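Long-range contact in 6-carboxyhexanoate--CoA ligase (Aquifex aeolicus, PDB 5TV5), which belongs to the 6-carboxyhexanoate--CoA ligase (BioW) family of enzymes and combines helices with several separate beta-sheets: residues E57-N62 against K234-E239. Sequence-based numbering, arbitrary orientation.
Sequences EVVKFN and KVVLIE
E57 and V236 open a parallel pairing between strands 57-60 and 236-239, an example of how each bonding residue of a parallel strand reaches two residues of its neighbour. Odd-numbered residues of 57-62 make every backbone hydrogen bond to 234-239: E57 N reaches V235 O, E57 O takes L237 N, V59 N donates to L237 O, V59 O accepts from E239 N, and F61 N, just past the strand, closes the series on E239 O at 2.8 Å. Side chains alternate faces, V59 lying with V236 and I238, V58 with L237 and E239. Followed outward, E239 has CG between backbone N and carbonyl carbon (chi1 56°), which swings the chain over strand 57-60. E239 CG rests 3.6 Å from K60 CA. E239 CD and OE1 each lie 3.5 Å from V58 CG1. E239 OE2 is 3.8 Å from K60 CB. K60 NZ, 6.8 Å from E239 OE2, instead hydrogen-bonds L240 O. On the face carrying E57, K234 NZ forms a salt bridge to E57 OE1 on its anti side, 20° out of the carboxylate plane. Strand 57-60 edges a three-stranded parallel sheet, 236-239 is central and 139-141 flanks it, while helix 158-172 packs F168 and F172 against V59.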
ATOM      1  N   GLU A  57      10.667  15.491   1.169  1.00 27.29           N
ATOM      2  CA  GLU A  57      11.786  14.811   1.798  1.00 27.22           C
ATOM      3  C   GLU A  57      12.233  13.640   0.927  1.00 28.97           C
ATOM      4  O   GLU A  57      11.406  12.939   0.340  1.00 24.82           O
ATOM      5  CB  GLU A  57      11.387  14.324   3.198  1.00 33.56           C
ATOM      6  CG  GLU A  57      12.499  13.606   3.977  1.00 38.34           C
ATOM      7  CD  GLU A  57      12.334  13.661   5.502  1.00 41.32           C
ATOM      8  OE1 GLU A  57      11.411  14.356   6.018  1.00 31.72           O
ATOM      9  OE2 GLU A  57      13.150  12.991   6.178  1.00 47.94           O
ATOM     10  N   VAL A  58      13.543  13.427   0.845  1.00 31.40           N
ATOM     11  CA  VAL A  58      14.120  12.278   0.145  1.00 36.86           C
ATOM     12  C   VAL A  58      14.640  11.287   1.179  1.00 36.45           C
ATOM     13  O   VAL A  58      15.457  11.654   2.031  1.00 41.97           O
ATOM     14  CB  VAL A  58      15.245  12.701  -0.818  1.00 39.74           C
ATOM     15  CG1 VAL A  58      15.946  11.463  -1.395  1.00 37.55           C
ATOM     16  CG2 VAL A  58      14.697  13.591  -1.934  1.00 32.63           C
ATOM     17  N   VAL A  59      14.174  10.034   1.107  1.00 35.43           N
ATOM     18  CA  VAL A  59      14.591   8.985   2.033  1.00 34.76           C
ATOM     19  C   VAL A  59      15.104   7.789   1.241  1.00 32.91           C
ATOM     20  O   VAL A  59      14.545   7.437   0.199  1.00 31.05           O
ATOM     21  CB  VAL A  59      13.446   8.563   2.977  1.00 33.23           C
ATOM     22  CG1 VAL A  59      12.906   9.776   3.705  1.00 34.92           C
ATOM     23  CG2 VAL A  59      12.333   7.871   2.208  1.00 31.52           C
ATOM     24  N   LYS A  60      16.169   7.159   1.736  1.00 36.41           N
ATOM     25  CA  LYS A  60      16.776   6.031   1.042  1.00 34.26           C
ATOM     26  C   LYS A  60      16.091   4.727   1.430  1.00 36.23           C
ATOM     27  O   LYS A  60      16.049   4.364   2.609  1.00 33.15           O
ATOM     28  CB  LYS A  60      18.265   5.938   1.332  1.00 38.42           C
ATOM     29  CG  LYS A  60      18.933   4.873   0.484  1.00 42.51           C
ATOM     30  CD  LYS A  60      20.435   4.877   0.677  1.00 48.35           C
ATOM     31  CE  LYS A  60      21.122   4.109  -0.438  1.00 50.74           C
ATOM     32  NZ  LYS A  60      20.641   2.695  -0.521  1.00 56.19           N
ATOM     33  N   PHE A  61      15.558   4.028   0.428  1.00 36.64           N
ATOM     34  CA  PHE A  61      14.982   2.711   0.654  1.00 32.68           C
ATOM     35  C   PHE A  61      16.041   1.783   1.248  1.00 36.97           C
ATOM     36  O   PHE A  61      17.208   1.803   0.842  1.00 36.54           O
ATOM     37  CB  PHE A  61      14.429   2.143  -0.668  1.00 33.87           C
ATOM     38  CG  PHE A  61      13.826   0.775  -0.529  1.00 33.27           C
ATOM     39  CD1 PHE A  61      12.530   0.619  -0.057  1.00 32.10           C
ATOM     40  CD2 PHE A  61      14.565  -0.364  -0.825  1.00 31.58           C
ATOM     41  CE1 PHE A  61      11.970  -0.648   0.103  1.00 33.11           C
ATOM     42  CE2 PHE A  61      14.009  -1.636  -0.663  1.00 29.38           C
ATOM     43  CZ  PHE A  61      12.712  -1.778  -0.202  1.00 29.87           C
ATOM     44  N   ASN A  62      15.644   0.991   2.243  1.00 36.27           N
ATOM     45  CA  ASN A  62      16.582   0.052   2.842  1.00 33.80           C
ATOM     46  C   ASN A  62      15.874  -1.070   3.579  1.00 32.57           C
ATOM     47  O   ASN A  62      16.338  -1.496   4.641  1.00 29.41           O
ATOM     48  CB  ASN A  62      17.559   0.759   3.793  1.00 37.03           C
ATOM     49  CG  ASN A  62      16.866   1.546   4.900  1.00 41.74           C
ATOM     50  OD1 ASN A  62      15.674   1.353   5.190  1.00 38.48           O
ATOM     51  ND2 ASN A  62      17.629   2.438   5.538  1.00 41.20           N
ATOM     52  N   LYS A 234       2.688  14.601   3.877  1.00 21.65           N
ATOM     53  CA  LYS A 234       4.120  14.751   3.650  1.00 21.84           C
ATOM     54  C   LYS A 234       4.507  14.160   2.289  1.00 27.22           C
ATOM     55  O   LYS A 234       4.067  13.059   1.920  1.00 22.98           O
ATOM     56  CB  LYS A 234       4.905  14.073   4.771  1.00 20.27           C
ATOM     57  CG  LYS A 234       6.344  14.551   4.895  1.00 18.89           C
ATOM     58  CD  LYS A 234       7.116  13.644   5.816  1.00 23.16           C
ATOM     59  CE  LYS A 234       8.333  14.330   6.397  1.00 27.07           C
ATOM     60  NZ  LYS A 234       9.074  15.109   5.382  1.00 24.43           N
ATOM     61  N   VAL A 235       5.320  14.897   1.537  1.00 24.39           N
ATOM     62  CA  VAL A 235       5.766  14.465   0.221  1.00 22.81           C
ATOM     63  C   VAL A 235       7.146  13.856   0.376  1.00 25.60           C
ATOM     64  O   VAL A 235       8.089  14.536   0.805  1.00 25.36           O
ATOM     65  CB  VAL A 235       5.782  15.618  -0.793  1.00 25.35           C
ATOM     66  CG1 VAL A 235       6.140  15.082  -2.178  1.00 21.47           C
ATOM     67  CG2 VAL A 235       4.435  16.331  -0.810  1.00 23.91           C
ATOM     68  N   VAL A 236       7.253  12.572   0.029  1.00 24.84           N
ATOM     69  CA  VAL A 236       8.458  11.776   0.209  1.00 23.14           C
ATOM     70  C   VAL A 236       8.849  11.184  -1.144  1.00 23.58           C
ATOM     71  O   VAL A 236       8.039  10.527  -1.810  1.00 25.04           O
ATOM     72  CB  VAL A 236       8.262  10.664   1.256  1.00 23.25           C
ATOM     73  CG1 VAL A 236       9.587  10.099   1.674  1.00 18.37           C
ATOM     74  CG2 VAL A 236       7.504  11.207   2.478  1.00 25.60           C
ATOM     75  N   LEU A 237      10.071  11.452  -1.559  1.00 25.29           N
ATOM     76  CA  LEU A 237      10.697  10.786  -2.679  1.00 24.79           C
ATOM     77  C   LEU A 237      11.631   9.734  -2.117  1.00 30.15           C
ATOM     78  O   LEU A 237      12.333   9.993  -1.128  1.00 31.76           O
ATOM     79  CB  LEU A 237      11.475  11.777  -3.528  1.00 23.76           C
ATOM     80  CG  LEU A 237      10.573  12.762  -4.238  1.00 27.37           C
ATOM     81  CD1 LEU A 237      11.353  13.381  -5.384  1.00 28.93           C
ATOM     82  CD2 LEU A 237       9.280  12.081  -4.716  1.00 27.35           C
ATOM     83  N   ILE A 238      11.634   8.550  -2.734  1.00 22.93           N
ATOM     84  CA  ILE A 238      12.399   7.404  -2.239  1.00 27.16           C
ATOM     85  C   ILE A 238      13.526   7.079  -3.217  1.00 28.50           C
ATOM     86  O   ILE A 238      13.270   6.722  -4.375  1.00 31.97           O
ATOM     87  CB  ILE A 238      11.493   6.190  -2.013  1.00 22.76           C
ATOM     88  CG1 ILE A 238      10.199   6.644  -1.327  1.00 24.07           C
ATOM     89  CG2 ILE A 238      12.233   5.133  -1.216  1.00 28.22           C
ATOM     90  CD1 ILE A 238       9.258   5.529  -0.926  1.00 22.46           C
ATOM     91  N   GLU A 239      14.769   7.208  -2.753  1.00 30.91           N
ATOM     92  CA  GLU A 239      15.944   6.844  -3.542  1.00 36.80           C
ATOM     93  C   GLU A 239      16.352   5.420  -3.189  1.00 39.95           C
ATOM     94  O   GLU A 239      16.394   5.050  -2.008  1.00 35.44           O
ATOM     95  CB  GLU A 239      17.118   7.811  -3.311  1.00 34.40           C
ATOM     96  CG  GLU A 239      17.557   7.955  -1.845  1.00 42.06           C
ATOM     97  CD  GLU A 239      18.549   9.108  -1.576  1.00 51.61           C
ATOM     98  OE1 GLU A 239      18.850   9.887  -2.518  1.00 58.52           O
ATOM     99  OE2 GLU A 239      18.999   9.248  -0.405  1.00 47.26           O
TER